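Local coordinates for protein L-talarate/galactarate dehydratase (Salmonella typhimurium, PDB 2PP0) that catalyses the magnesium-dependent dehydration of L-talarate and galactarate to 5-keto-4-deoxy-D-glucarate, and also epimerises L-talarate to galactarate, at residues B[17-21]-B[22-26]; B[38-41]-B[42-46]; B[174-177]-B[178-182]; B[241-245]-B[246-250]. All coordinates share one frame; numbering follows the deposited sequence.

Contact 1 of 4, residues B[17-21]-B[22-26]; sequences NTRTA and AETGD
T20 and E23 form a capping box at the start of the short helix 21-24, and most of the close contacts gather around T20. With chi1 at 65°, OG1 of T20 sits between its own backbone N and carbonyl carbon, tucked under the first turn, where it accepts from E23 N at 3.2 Å along a fairly straight N-H (163°). The E23 side chain folds back across T20 at about a right angle and offers OE1 to T20 N; this oxygen is too crowded in the model for its exact place to be trusted. T20 O is gripped by two donors of a single residue: T24 N at 3.1 Å, and T24 OG1 at 3.0 Å, tilted 34° from the carbonyl plane. One residue further on, G25 N reaches A21 O at 3.0 Å and closes the turn as the chain leaves the helix. The R19 side is looser and more exposed, its NE passing 3.5 Å from the methyl CG2 of T24. R19 also makes a long, weak ion pair with D372 of the second subunit, which also packs on T24, while S371 and D160 of that subunit lie against A21 and A22. Beyond the helix, D26 OD2 forms a salt bridge with R146 of helix 127-146 and a hydrogen bond with S69 of strand 57-69, just before strand 28-40 begins.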
ATOM      1  N   ASN B  17     -17.253  -5.064 -25.160  1.00 58.72           N
ATOM      2  CA  ASN B  17     -16.007  -5.815 -25.028  1.00 58.49           C
ATOM      3  C   ASN B  17     -16.303  -7.016 -24.131  1.00 57.61           C
ATOM      4  O   ASN B  17     -17.088  -6.914 -23.186  1.00 58.23           O
ATOM      5  CB  ASN B  17     -14.919  -4.933 -24.391  1.00 58.38           C
ATOM      6  CG  ASN B  17     -13.555  -5.620 -24.334  1.00 58.74           C
ATOM      7  OD1 ASN B  17     -12.570  -5.029 -23.884  1.00 59.59           O
ATOM      8  ND2 ASN B  17     -13.494  -6.866 -24.792  1.00 57.95           N
ATOM      9  N   THR B  18     -15.689  -8.156 -24.425  1.00 56.01           N
ATOM     10  CA  THR B  18     -15.935  -9.340 -23.626  1.00 54.56           C
ATOM     11  C   THR B  18     -14.653  -9.978 -23.094  1.00 52.65           C
ATOM     12  O   THR B  18     -14.709 -10.979 -22.380  1.00 53.90           O
ATOM     13  CB  THR B  18     -16.742 -10.388 -24.432  1.00 55.69           C
ATOM     14  OG1 THR B  18     -17.832  -9.736 -25.104  1.00 56.19           O
ATOM     15  CG2 THR B  18     -17.310 -11.457 -23.500  1.00 55.77           C
ATOM     16  N   ARG B  19     -13.502  -9.403 -23.429  1.00 49.79           N
ATOM     17  CA  ARG B  19     -12.238  -9.951 -22.946  1.00 48.06           C
ATOM     18  C   ARG B  19     -12.088  -9.606 -21.467  1.00 45.61           C
ATOM     19  O   ARG B  19     -12.457  -8.512 -21.038  1.00 44.86           O
ATOM     20  CB  ARG B  19     -11.060  -9.386 -23.737  1.00 49.38           C
ATOM     21  CG  ARG B  19     -11.172  -9.594 -25.237  1.00 53.83           C
ATOM     22  CD  ARG B  19      -9.885  -9.213 -25.947  1.00 56.73           C
ATOM     23  NE  ARG B  19      -8.815 -10.163 -25.662  1.00 60.38           N
ATOM     24  CZ  ARG B  19      -8.800 -11.423 -26.092  1.00 62.48           C
ATOM     25  NH1 ARG B  19      -9.798 -11.885 -26.833  1.00 63.41           N
ATOM     26  NH2 ARG B  19      -7.788 -12.225 -25.778  1.00 63.48           N
ATOM     27  N   THR B  20     -11.555 -10.546 -20.692  1.00 42.52           N
ATOM     28  CA  THR B  20     -11.379 -10.346 -19.257  1.00 39.24           C
ATOM     29  C   THR B  20      -9.907 -10.244 -18.875  1.00 37.72           C
ATOM     30  O   THR B  20      -9.036 -10.732 -19.589  1.00 36.94           O
ATOM     31  CB  THR B  20     -11.997 -11.509 -18.455  1.00 38.92           C
ATOM     32  OG1 THR B  20     -11.277 -12.716 -18.733  1.00 38.27           O
ATOM     33  CG2 THR B  20     -13.459 -11.706 -18.837  1.00 38.32           C
ATOM     34  N   ALA B  21      -9.637  -9.601 -17.744  1.00 35.89           N
ATOM     35  CA  ALA B  21      -8.268  -9.462 -17.265  1.00 35.61           C
ATOM     36  C   ALA B  21      -7.703 -10.863 -16.993  1.00 36.15           C
ATOM     37  O   ALA B  21      -6.507 -11.108 -17.154  1.00 35.13           O
ATOM     38  CB  ALA B  21      -8.243  -8.625 -15.985  1.00 33.35           C
ATOM     39  N   ALA B  22      -8.575 -11.779 -16.591  1.00 36.95           N
ATOM     40  CA  ALA B  22      -8.156 -13.144 -16.299  1.00 41.42           C
ATOM     41  C   ALA B  22      -7.553 -13.838 -17.518  1.00 42.63           C
ATOM     42  O   ALA B  22      -6.471 -14.416 -17.443  1.00 44.15           O
ATOM     43  CB  ALA B  22      -9.342 -13.952 -15.769  1.00 40.77           C
ATOM     44  N   GLU B  23      -8.243 -13.766 -18.649  1.00 44.24           N
ATOM     45  CA  GLU B  23      -7.764 -14.427 -19.857  1.00 45.39           C
ATOM     46  C   GLU B  23      -6.642 -13.713 -20.606  1.00 43.42           C
ATOM     47  O   GLU B  23      -5.888 -14.354 -21.331  1.00 44.08           O
ATOM     48  CB  GLU B  23      -8.938 -14.667 -20.809  1.00 48.17           C
ATOM     49  CG  GLU B  23      -9.555 -13.398 -21.363  1.00 52.04           C
ATOM     50  CD  GLU B  23     -10.953 -13.622 -21.909  1.00 54.64           C
ATOM     51  OE1 GLU B  23     -11.469 -12.717 -22.598  1.00 55.70           O
ATOM     52  OE2 GLU B  23     -11.537 -14.695 -21.643  1.00 55.38           O
ATOM     53  N   THR B  24      -6.512 -12.402 -20.424  1.00 41.50           N
ATOM     54  CA  THR B  24      -5.486 -11.646 -21.140  1.00 39.55           C
ATOM     55  C   THR B  24      -4.187 -11.369 -20.389  1.00 38.70           C
ATOM     56  O   THR B  24      -3.174 -11.036 -21.005  1.00 38.74           O
ATOM     57  CB  THR B  24      -6.048 -10.287 -21.624  1.00 41.54           C
ATOM     58  OG1 THR B  24      -6.413  -9.484 -20.491  1.00 41.64           O
ATOM     59  CG2 THR B  24      -7.277 -10.504 -22.492  1.00 40.81           C
ATOM     60  N   GLY B  25      -4.205 -11.504 -19.068  1.00 37.45           N
ATOM     61  CA  GLY B  25      -3.012 -11.232 -18.282  1.00 34.80           C
ATOM     62  C   GLY B  25      -1.767 -12.038 -18.623  1.00 34.26           C
ATOM     63  O   GLY B  25      -1.850 -13.150 -19.144  1.00 33.06           O
ATOM     64  N   ASP B  26      -0.606 -11.462 -18.317  1.00 32.61           N
ATOM     65  CA  ASP B  26       0.679 -12.100 -18.563  1.00 32.05           C
ATOM     66  C   ASP B  26       0.777 -13.360 -17.697  1.00 32.14           C
ATOM     67  O   ASP B  26      -0.045 -13.575 -16.802  1.00 31.66           O
ATOM     68  CB  ASP B  26       1.817 -11.131 -18.216  1.00 31.35           C
ATOM     69  CG  ASP B  26       3.124 -11.494 -18.896  1.00 32.71           C
ATOM     70  OD1 ASP B  26       3.189 -12.585 -19.505  1.00 34.11           O
ATOM     71  OD2 ASP B  26       4.089 -10.693 -18.819  1.00 29.71           O
TER

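Contact 2 of 4, residues B[38-41]-B[42-46]; sequences LPLA and TPVSD
The puckered ring of P43 meets A41 through its CD atom, 3.4 Å from A41 O. The chain turns a corner at A41 and T42, so that strand 28-40 and the short strand 43-44 run off in different directions. Inside this bend L40 and V44 meet as two branched apolar side chains, CD1 of L40 lying 4.0 Å from CG2 of V44. V44 has CG1 opposite its backbone N (chi1 -180°), which leaves CG2 as the branch that faces L40. Both side chains also rest on L57 of strand 57-69. The second subunit supplies the polar partners of the corner: T42 OG1 bonds to D8, T42 O to N6 and A41 N to S4, all three belonging to the N-terminal arm of that neighbouring chain, whose N6 also packs on L40 and V44. Past V44 the chain reaches D46, a substrate-binding residue whose carboxylate caps the helix that follows and forms a salt bridge with K48. The V44 side chain is about 7 Å from those of R83 and of the proton acceptor K197. Such a segment, leading from the first long strand of the capping domain to the active-site mouth, is characteristic of the enolase superfamily, where this domain helps to close the site over the barrel.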
ATOM      1  N   LEU B  38      29.297 -14.234  -1.325  1.00 36.53           N
ATOM      2  CA  LEU B  38      30.087 -13.026  -1.459  1.00 38.10           C
ATOM      3  C   LEU B  38      31.187 -13.080  -0.405  1.00 38.97           C
ATOM      4  O   LEU B  38      30.912 -13.018   0.793  1.00 38.51           O
ATOM      5  CB  LEU B  38      29.183 -11.817  -1.221  1.00 39.78           C
ATOM      6  CG  LEU B  38      29.782 -10.414  -1.203  1.00 42.49           C
ATOM      7  CD1 LEU B  38      30.192 -10.033  -2.610  1.00 43.89           C
ATOM      8  CD2 LEU B  38      28.753  -9.427  -0.668  1.00 42.50           C
ATOM      9  N   PRO B  39      32.448 -13.205  -0.836  1.00 39.41           N
ATOM     10  CA  PRO B  39      33.565 -13.270   0.110  1.00 38.66           C
ATOM     11  C   PRO B  39      34.031 -11.927   0.668  1.00 39.03           C
ATOM     12  O   PRO B  39      34.035 -10.912  -0.031  1.00 39.10           O
ATOM     13  CB  PRO B  39      34.655 -13.964  -0.703  1.00 40.59           C
ATOM     14  CG  PRO B  39      34.407 -13.431  -2.088  1.00 39.79           C
ATOM     15  CD  PRO B  39      32.896 -13.523  -2.206  1.00 39.53           C
ATOM     16  N   LEU B  40      34.416 -11.941   1.939  1.00 39.33           N
ATOM     17  CA  LEU B  40      34.921 -10.760   2.624  1.00 39.97           C
ATOM     18  C   LEU B  40      36.341 -11.099   3.086  1.00 41.50           C
ATOM     19  O   LEU B  40      36.524 -11.768   4.108  1.00 42.35           O
ATOM     20  CB  LEU B  40      34.050 -10.430   3.839  1.00 38.80           C
ATOM     21  CG  LEU B  40      32.585 -10.040   3.621  1.00 38.49           C
ATOM     22  CD1 LEU B  40      31.890  -9.930   4.972  1.00 36.26           C
ATOM     23  CD2 LEU B  40      32.499  -8.721   2.863  1.00 37.89           C
ATOM     24  N   ALA B  41      37.337 -10.644   2.331  1.00 42.75           N
ATOM     25  CA  ALA B  41      38.742 -10.910   2.645  1.00 42.92           C
ATOM     26  C   ALA B  41      39.153 -10.377   4.008  1.00 43.60           C
ATOM     27  O   ALA B  41      40.131 -10.845   4.596  1.00 45.32           O
ATOM     28  CB  ALA B  41      39.641 -10.321   1.568  1.00 42.77           C
ATOM     29  N   THR B  42      38.420  -9.386   4.503  1.00 43.08           N
ATOM     30  CA  THR B  42      38.706  -8.819   5.815  1.00 42.61           C
ATOM     31  C   THR B  42      37.563  -9.201   6.754  1.00 41.93           C
ATOM     32  O   THR B  42      36.478  -8.622   6.681  1.00 40.68           O
ATOM     33  CB  THR B  42      38.805  -7.280   5.759  1.00 42.89           C
ATOM     34  OG1 THR B  42      39.910  -6.900   4.930  1.00 44.23           O
ATOM     35  CG2 THR B  42      39.003  -6.708   7.153  1.00 42.61           C
ATOM     36  N   PRO B  43      37.790 -10.192   7.639  1.00 41.33           N
ATOM     37  CA  PRO B  43      36.769 -10.645   8.590  1.00 40.31           C
ATOM     38  C   PRO B  43      36.104  -9.473   9.300  1.00 39.07           C
ATOM     39  O   PRO B  43      36.778  -8.582   9.817  1.00 40.33           O
ATOM     40  CB  PRO B  43      37.556 -11.532   9.546  1.00 40.21           C
ATOM     41  CG  PRO B  43      38.602 -12.133   8.638  1.00 40.66           C
ATOM     42  CD  PRO B  43      39.053 -10.926   7.842  1.00 41.08           C
ATOM     43  N   VAL B  44      34.777  -9.482   9.315  1.00 38.40           N
ATOM     44  CA  VAL B  44      34.011  -8.414   9.941  1.00 38.47           C
ATOM     45  C   VAL B  44      33.404  -8.843  11.269  1.00 38.86           C
ATOM     46  O   VAL B  44      32.794  -9.910  11.373  1.00 38.89           O
ATOM     47  CB  VAL B  44      32.867  -7.950   9.021  1.00 36.52           C
ATOM     48  CG1 VAL B  44      32.084  -6.840   9.691  1.00 35.25           C
ATOM     49  CG2 VAL B  44      33.433  -7.489   7.683  1.00 37.25           C
ATOM     50  N   SER B  45      33.563  -8.002  12.284  1.00 39.29           N
ATOM     51  CA  SER B  45      33.009  -8.312  13.588  1.00 40.44           C
ATOM     52  C   SER B  45      32.498  -7.073  14.311  1.00 40.50           C
ATOM     53  O   SER B  45      33.178  -6.046  14.376  1.00 41.34           O
ATOM     54  CB  SER B  45      34.054  -9.040  14.448  1.00 42.18           C
ATOM     55  OG  SER B  45      35.190  -8.233  14.690  1.00 45.94           O
ATOM     56  N   ASP B  46      31.273  -7.170  14.821  1.00 40.46           N
ATOM     57  CA  ASP B  46      30.660  -6.088  15.582  1.00 39.18           C
ATOM     58  C   ASP B  46      30.672  -6.536  17.044  1.00 39.54           C
ATOM     59  O   ASP B  46      31.415  -7.452  17.406  1.00 38.74           O
ATOM     60  CB  ASP B  46      29.217  -5.826  15.113  1.00 39.24           C
ATOM     61  CG  ASP B  46      28.390  -7.101  14.983  1.00 41.38           C
ATOM     62  OD1 ASP B  46      28.525  -8.015  15.822  1.00 41.88           O
ATOM     63  OD2 ASP B  46      27.581  -7.187  14.037  1.00 41.95           O
TER

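Contact 3 of 4, residues B[174-177]-B[178-182]; sequences TPLD and QVLKN
T174 lays its methyl group against the first turn of helix 176-188. A chi1 of -56° points CG2 opposite the backbone N, and from there it reaches 3.4 Å from CG of Q178 and 3.6 Å from CG2 of V179. In Q178 a chi1 of 177° sets CG beside the threonine methyl; the bend at chi2 then leads the chain away. V179 turns CG2 back toward the start of the helix, the branch that meets T174, and its side chain is also packed on R209. P175 is the N-cap residue: its O accepts from V179 N at 3.0 Å, with a weak second bond from Q178 N, and L180 N reaches L176 O at the same distance. The helix belongs to the barrel domain, a modified TIM barrel in this superfamily, and leads on to strand 194-197, which carries the substrate-binding K195 and the proton acceptor K197; the V179 side chain is about 8 Å from that of K197. Further round, L176 extends away from its backbone N (chi1 180°) and brings CD1 to 4.2 Å from CG of L180; it also packs on R208, R209 and A212 of helix 203-217. K181 is extended beyond CG, which passes 3.2 Å from D177 O, the atom to which K181 N also bonds. The charged ends stay apart, D177 OD1 and K181 NZ being separated by 4.8 Å. A9 of the second subunit packs on Q178 and N182.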
ATOM      1  N   THR B 174      38.254  -2.891  13.522  1.00 40.91           N
ATOM      2  CA  THR B 174      39.049  -1.822  12.930  1.00 40.83           C
ATOM      3  C   THR B 174      39.670  -0.905  13.987  1.00 41.03           C
ATOM      4  O   THR B 174      38.957  -0.288  14.782  1.00 40.90           O
ATOM      5  CB  THR B 174      38.171  -0.969  11.980  1.00 40.43           C
ATOM      6  OG1 THR B 174      37.565  -1.820  10.998  1.00 39.54           O
ATOM      7  CG2 THR B 174      39.003   0.094  11.279  1.00 39.81           C
ATOM      8  N   PRO B 175      41.012  -0.805  14.011  1.00 41.36           N
ATOM      9  CA  PRO B 175      41.681   0.057  14.992  1.00 41.02           C
ATOM     10  C   PRO B 175      41.199   1.497  14.836  1.00 41.32           C
ATOM     11  O   PRO B 175      40.799   1.905  13.743  1.00 40.85           O
ATOM     12  CB  PRO B 175      43.159  -0.099  14.641  1.00 41.43           C
ATOM     13  CG  PRO B 175      43.227  -1.486  14.067  1.00 41.69           C
ATOM     14  CD  PRO B 175      41.998  -1.525  13.187  1.00 41.12           C
ATOM     15  N   LEU B 176      41.251   2.264  15.920  1.00 40.90           N
ATOM     16  CA  LEU B 176      40.795   3.649  15.900  1.00 42.10           C
ATOM     17  C   LEU B 176      41.367   4.516  14.776  1.00 43.76           C
ATOM     18  O   LEU B 176      40.619   5.219  14.092  1.00 44.22           O
ATOM     19  CB  LEU B 176      41.076   4.315  17.248  1.00 41.00           C
ATOM     20  CG  LEU B 176      40.653   5.783  17.374  1.00 41.36           C
ATOM     21  CD1 LEU B 176      39.189   5.934  16.990  1.00 41.34           C
ATOM     22  CD2 LEU B 176      40.881   6.263  18.805  1.00 41.15           C
ATOM     23  N   ASP B 177      42.681   4.477  14.580  1.00 45.23           N
ATOM     24  CA  ASP B 177      43.294   5.292  13.534  1.00 46.31           C
ATOM     25  C   ASP B 177      42.757   4.962  12.143  1.00 45.24           C
ATOM     26  O   ASP B 177      42.648   5.843  11.292  1.00 46.65           O
ATOM     27  CB  ASP B 177      44.823   5.144  13.548  1.00 48.41           C
ATOM     28  CG  ASP B 177      45.287   3.749  13.163  1.00 51.04           C
ATOM     29  OD1 ASP B 177      46.496   3.585  12.888  1.00 53.80           O
ATOM     30  OD2 ASP B 177      44.456   2.816  13.142  1.00 53.72           O
ATOM     31  N   GLN B 178      42.422   3.695  11.910  1.00 44.99           N
ATOM     32  CA  GLN B 178      41.891   3.282  10.615  1.00 44.06           C
ATOM     33  C   GLN B 178      40.434   3.730  10.471  1.00 44.29           C
ATOM     34  O   GLN B 178      39.981   4.050   9.369  1.00 44.77           O
ATOM     35  CB  GLN B 178      41.992   1.763  10.450  1.00 44.13           C
ATOM     36  CG  GLN B 178      41.394   1.251   9.142  1.00 44.47           C
ATOM     37  CD  GLN B 178      42.196   1.664   7.915  1.00 46.97           C
ATOM     38  OE1 GLN B 178      41.631   1.918   6.850  1.00 47.20           O
ATOM     39  NE2 GLN B 178      43.518   1.716   8.055  1.00 46.07           N
ATOM     40  N   VAL B 179      39.698   3.742  11.581  1.00 42.88           N
ATOM     41  CA  VAL B 179      38.306   4.184  11.547  1.00 42.01           C
ATOM     42  C   VAL B 179      38.303   5.654  11.139  1.00 42.59           C
ATOM     43  O   VAL B 179      37.448   6.093  10.371  1.00 42.92           O
ATOM     44  CB  VAL B 179      37.618   4.061  12.931  1.00 41.07           C
ATOM     45  CG1 VAL B 179      36.265   4.777  12.912  1.00 39.01           C
ATOM     46  CG2 VAL B 179      37.430   2.595  13.289  1.00 39.83           C
ATOM     47  N   LEU B 180      39.273   6.406  11.661  1.00 42.53           N
ATOM     48  CA  LEU B 180      39.396   7.826  11.359  1.00 42.83           C
ATOM     49  C   LEU B 180      39.804   8.056   9.905  1.00 43.08           C
ATOM     50  O   LEU B 180      39.431   9.063   9.301  1.00 43.48           O
ATOM     51  CB  LEU B 180      40.410   8.476  12.302  1.00 43.06           C
ATOM     52  CG  LEU B 180      40.005   8.461  13.779  1.00 43.25           C
ATOM     53  CD1 LEU B 180      41.128   9.036  14.631  1.00 43.04           C
ATOM     54  CD2 LEU B 180      38.723   9.264  13.968  1.00 43.37           C
ATOM     55  N   LYS B 181      40.572   7.125   9.345  1.00 43.91           N
ATOM     56  CA  LYS B 181      40.991   7.238   7.952  1.00 44.22           C
ATOM     57  C   LYS B 181      39.802   6.936   7.040  1.00 44.40           C
ATOM     58  O   LYS B 181      39.680   7.508   5.953  1.00 45.03           O
ATOM     59  CB  LYS B 181      42.132   6.265   7.639  1.00 44.16           C
ATOM     60  CG  LYS B 181      43.464   6.602   8.299  1.00 45.36           C
ATOM     61  CD  LYS B 181      44.546   5.621   7.870  1.00 45.28           C
ATOM     62  CE  LYS B 181      45.845   5.855   8.629  1.00 46.38           C
ATOM     63  NZ  LYS B 181      46.906   4.878   8.237  1.00 48.71           N
ATOM     64  N   ASN B 182      38.928   6.033   7.478  1.00 43.90           N
ATOM     65  CA  ASN B 182      37.754   5.689   6.678  1.00 43.20           C
ATOM     66  C   ASN B 182      36.781   6.864   6.671  1.00 42.31           C
ATOM     67  O   ASN B 182      36.114   7.118   5.667  1.00 43.38           O
ATOM     68  CB  ASN B 182      37.058   4.442   7.233  1.00 42.93           C
ATOM     69  CG  ASN B 182      37.957   3.220   7.225  1.00 42.69           C
ATOM     70  OD1 ASN B 182      38.712   2.993   6.275  1.00 42.62           O
ATOM     71  ND2 ASN B 182      37.867   2.415   8.280  1.00 41.93           N
TER

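Contact 4 of 4, residues B[241-245]-B[246-250]; sequences RKMEQ and FNLIW
Q245 spreads its side chain over one face of the F246 ring, and the path can be followed atom by atom. CB starts 3.3 Å from F246 N. CG, placed by chi1 between the backbone N and the carbonyl carbon, then stands over the middle of the phenyl ring, 4.0 Å from its centroid and only 8° off the ring normal, a CH-pi contact. Beyond CG the chain stays extended, which carries the amide alongside the ring with the two planes 23° apart. At the tip NE2 donates to K242 O at 2.7 Å, almost perfectly straight (176°) and in the planes of both the amide and the carbonyl, so the bond holds the amide flat and fixes its rotation. F246 also meets M243. F246 N bonds to M243 O at 3.0 Å, approaching from above the carbonyl plane, and CB of M243 touches both CD2 of F246 (4.1 Å) and CD1 of L248. Beyond the end of helix 233-243 the chain turns at N247, whose backbone adopts left-handed helical angles, before heading for strand 251-252 and the magnesium ligand E252. From helix 203-217, L210 packs on M243 and F246, and T211 on F246. The chemistry is divided accordingly. One ring face packs on Q245 CG, with apolar contacts from M243 and L210, whereas K242 O is met by Q245 NE2, and M243 O takes, besides F246 N, a bond from a water at 2.8 Å that in turn accepts from L248 N, bridging the turn.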
ATOM      1  N   ARG B 241      22.959   8.018  28.753  1.00 40.16           N
ATOM      2  CA  ARG B 241      23.069   9.305  29.429  1.00 40.45           C
ATOM      3  C   ARG B 241      24.387   9.960  29.033  1.00 41.16           C
ATOM      4  O   ARG B 241      24.443  11.157  28.743  1.00 41.43           O
ATOM      5  CB  ARG B 241      23.062   9.126  30.952  1.00 40.21           C
ATOM      6  CG  ARG B 241      21.829   8.456  31.545  1.00 39.41           C
ATOM      7  CD  ARG B 241      20.580   9.296  31.374  1.00 39.37           C
ATOM      8  NE  ARG B 241      19.510   8.819  32.246  1.00 39.14           N
ATOM      9  CZ  ARG B 241      18.239   9.189  32.140  1.00 41.17           C
ATOM     10  NH1 ARG B 241      17.867  10.046  31.191  1.00 40.55           N
ATOM     11  NH2 ARG B 241      17.337   8.705  32.984  1.00 38.34           N
ATOM     12  N   LYS B 242      25.442   9.153  29.037  1.00 41.72           N
ATOM     13  CA  LYS B 242      26.789   9.600  28.713  1.00 42.53           C
ATOM     14  C   LYS B 242      26.956  10.020  27.254  1.00 43.46           C
ATOM     15  O   LYS B 242      27.805  10.853  26.937  1.00 43.36           O
ATOM     16  CB  LYS B 242      27.784   8.483  29.040  1.00 43.40           C
ATOM     17  CG  LYS B 242      29.248   8.878  28.923  1.00 46.24           C
ATOM     18  CD  LYS B 242      29.651   9.830  30.039  1.00 48.82           C
ATOM     19  CE  LYS B 242      31.097  10.287  29.885  1.00 50.13           C
ATOM     20  NZ  LYS B 242      32.032   9.134  29.763  1.00 51.23           N
ATOM     21  N   MET B 243      26.148   9.446  26.367  1.00 43.67           N
ATOM     22  CA  MET B 243      26.242   9.768  24.945  1.00 42.50           C
ATOM     23  C   MET B 243      25.367  10.929  24.496  1.00 42.72           C
ATOM     24  O   MET B 243      25.472  11.373  23.353  1.00 43.88           O
ATOM     25  CB  MET B 243      25.904   8.532  24.103  1.00 40.26           C
ATOM     26  CG  MET B 243      26.946   7.434  24.166  1.00 36.30           C
ATOM     27  SD  MET B 243      26.504   5.997  23.183  1.00 33.92           S
ATOM     28  CE  MET B 243      28.001   5.164  23.152  1.00 31.58           C
ATOM     29  N   GLU B 244      24.506  11.427  25.378  1.00 44.31           N
ATOM     30  CA  GLU B 244      23.618  12.534  25.013  1.00 45.79           C
ATOM     31  C   GLU B 244      24.385  13.779  24.573  1.00 46.20           C
ATOM     32  O   GLU B 244      23.852  14.628  23.859  1.00 46.58           O
ATOM     33  CB  GLU B 244      22.689  12.884  26.186  1.00 46.61           C
ATOM     34  CG  GLU B 244      21.637  11.816  26.473  1.00 49.47           C
ATOM     35  CD  GLU B 244      20.219  12.281  26.172  1.00 50.75           C
ATOM     36  OE1 GLU B 244      19.568  12.840  27.079  1.00 52.23           O
ATOM     37  OE2 GLU B 244      19.757  12.093  25.026  1.00 51.07           O
ATOM     38  N   GLN B 245      25.642  13.873  24.991  1.00 46.18           N
ATOM     39  CA  GLN B 245      26.483  15.018  24.656  1.00 46.90           C
ATOM     40  C   GLN B 245      26.974  15.014  23.208  1.00 47.05           C
ATOM     41  O   GLN B 245      27.313  16.067  22.662  1.00 47.79           O
ATOM     42  CB  GLN B 245      27.685  15.066  25.601  1.00 47.16           C
ATOM     43  CG  GLN B 245      28.584  13.843  25.523  1.00 47.96           C
ATOM     44  CD  GLN B 245      29.622  13.808  26.633  1.00 50.58           C
ATOM     45  OE1 GLN B 245      30.441  14.718  26.767  1.00 52.50           O
ATOM     46  NE2 GLN B 245      29.589  12.750  27.439  1.00 49.08           N
ATOM     47  N   PHE B 246      27.010  13.838  22.587  1.00 46.32           N
ATOM     48  CA  PHE B 246      27.475  13.724  21.208  1.00 44.78           C
ATOM     49  C   PHE B 246      26.414  14.109  20.170  1.00 44.70           C
ATOM     50  O   PHE B 246      26.701  14.154  18.972  1.00 45.90           O
ATOM     51  CB  PHE B 246      27.977  12.300  20.947  1.00 44.86           C
ATOM     52  CG  PHE B 246      29.119  11.884  21.841  1.00 45.63           C
ATOM     53  CD1 PHE B 246      30.360  12.511  21.750  1.00 45.47           C
ATOM     54  CD2 PHE B 246      28.953  10.865  22.778  1.00 45.74           C
ATOM     55  CE1 PHE B 246      31.418  12.132  22.578  1.00 45.31           C
ATOM     56  CE2 PHE B 246      30.002  10.476  23.612  1.00 45.19           C
ATOM     57  CZ  PHE B 246      31.239  11.109  23.513  1.00 45.49           C
ATOM     58  N   ASN B 247      25.198  14.391  20.630  1.00 43.40           N
ATOM     59  CA  ASN B 247      24.097  14.779  19.746  1.00 43.12           C
ATOM     60  C   ASN B 247      23.890  13.799  18.591  1.00 41.58           C
ATOM     61  O   ASN B 247      23.614  14.200  17.461  1.00 41.94           O
ATOM     62  CB  ASN B 247      24.346  16.183  19.187  1.00 45.54           C
ATOM     63  CG  ASN B 247      24.294  17.259  20.260  1.00 48.28           C
ATOM     64  OD1 ASN B 247      24.768  18.379  20.054  1.00 49.64           O
ATOM     65  ND2 ASN B 247      23.708  16.928  21.408  1.00 47.50           N
ATOM     66  N   LEU B 248      24.009  12.512  18.890  1.00 38.82           N
ATOM     67  CA  LEU B 248      23.848  11.460  17.894  1.00 36.86           C
ATOM     68  C   LEU B 248      22.494  11.484  17.187  1.00 35.10           C
ATOM     69  O   LEU B 248      21.489  11.913  17.757  1.00 34.26           O
ATOM     70  CB  LEU B 248      24.033  10.094  18.560  1.00 36.62           C
ATOM     71  CG  LEU B 248      25.371   9.842  19.253  1.00 37.77           C
ATOM     72  CD1 LEU B 248      25.335   8.496  19.969  1.00 37.66           C
ATOM     73  CD2 LEU B 248      26.487   9.874  18.226  1.00 37.62           C
ATOM     74  N   ILE B 249      22.476  11.015  15.944  1.00 33.03           N
ATOM     75  CA  ILE B 249      21.236  10.943  15.179  1.00 32.14           C
ATOM     76  C   ILE B 249      20.380   9.858  15.827  1.00 31.43           C
ATOM     77  O   ILE B 249      19.155   9.972  15.883  1.00 32.10           O
ATOM     78  CB  ILE B 249      21.495  10.572  13.697  1.00 31.35           C
ATOM     79  CG1 ILE B 249      22.323  11.671  13.023  1.00 30.00           C
ATOM     80  CG2 ILE B 249      20.167  10.381  12.967  1.00 30.41           C
ATOM     81  CD1 ILE B 249      21.665  13.056  13.078  1.00 31.69           C
ATOM     82  N   TRP B 250      21.034   8.801  16.312  1.00 31.27           N
ATOM     83  CA  TRP B 250      20.329   7.715  16.989  1.00 29.44           C
ATOM     84  C   TRP B 250      21.265   6.709  17.659  1.00 28.86           C
ATOM     85  O   TRP B 250      22.467   6.690  17.402  1.00 28.77           O
ATOM     86  CB  TRP B 250      19.400   6.973  16.008  1.00 29.45           C
ATOM     87  CG  TRP B 250      20.082   6.065  14.996  1.00 30.26           C
ATOM     88  CD1 TRP B 250      20.922   5.009  15.259  1.00 31.60           C
ATOM     89  CD2 TRP B 250      19.938   6.111  13.570  1.00 30.79           C
ATOM     90  NE1 TRP B 250      21.303   4.400  14.086  1.00 31.11           N
ATOM     91  CE2 TRP B 250      20.716   5.055  13.035  1.00 31.41           C
ATOM     92  CE3 TRP B 250      19.228   6.941  12.690  1.00 30.94           C
ATOM     93  CZ2 TRP B 250      20.804   4.809  11.659  1.00 30.01           C
ATOM     94  CZ3 TRP B 250      19.316   6.696  11.318  1.00 30.60           C
ATOM     95  CH2 TRP B 250      20.100   5.636  10.820  1.00 31.90           C
TER
HETATM   96  O   HOH W   1      23.290  11.722  21.618  1.00 43.09           O

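How the contacts relate
From the N terminus the four contacts come in series, none nested in or crossing another: contact 1 caps a helix, contact 2 is a corner, contact 3 opens a helix and contact 4 turns out of one. Contact 1 leads from helix 21-24 into strand 28-40; contact 2 lies at the other end of that strand, their centres about 51 Å apart. The long strand thus joins the dimer-facing N-terminal arm to the active-site entrance. Contact 3, on helix 176-188 of the barrel, comes within about 6 Å of contact 2 at nearest atoms, probably where capping domain and barrel face each other. Contact 4 follows helix 233-243. Contacts 1, 2 and 3 also touch the second subunit.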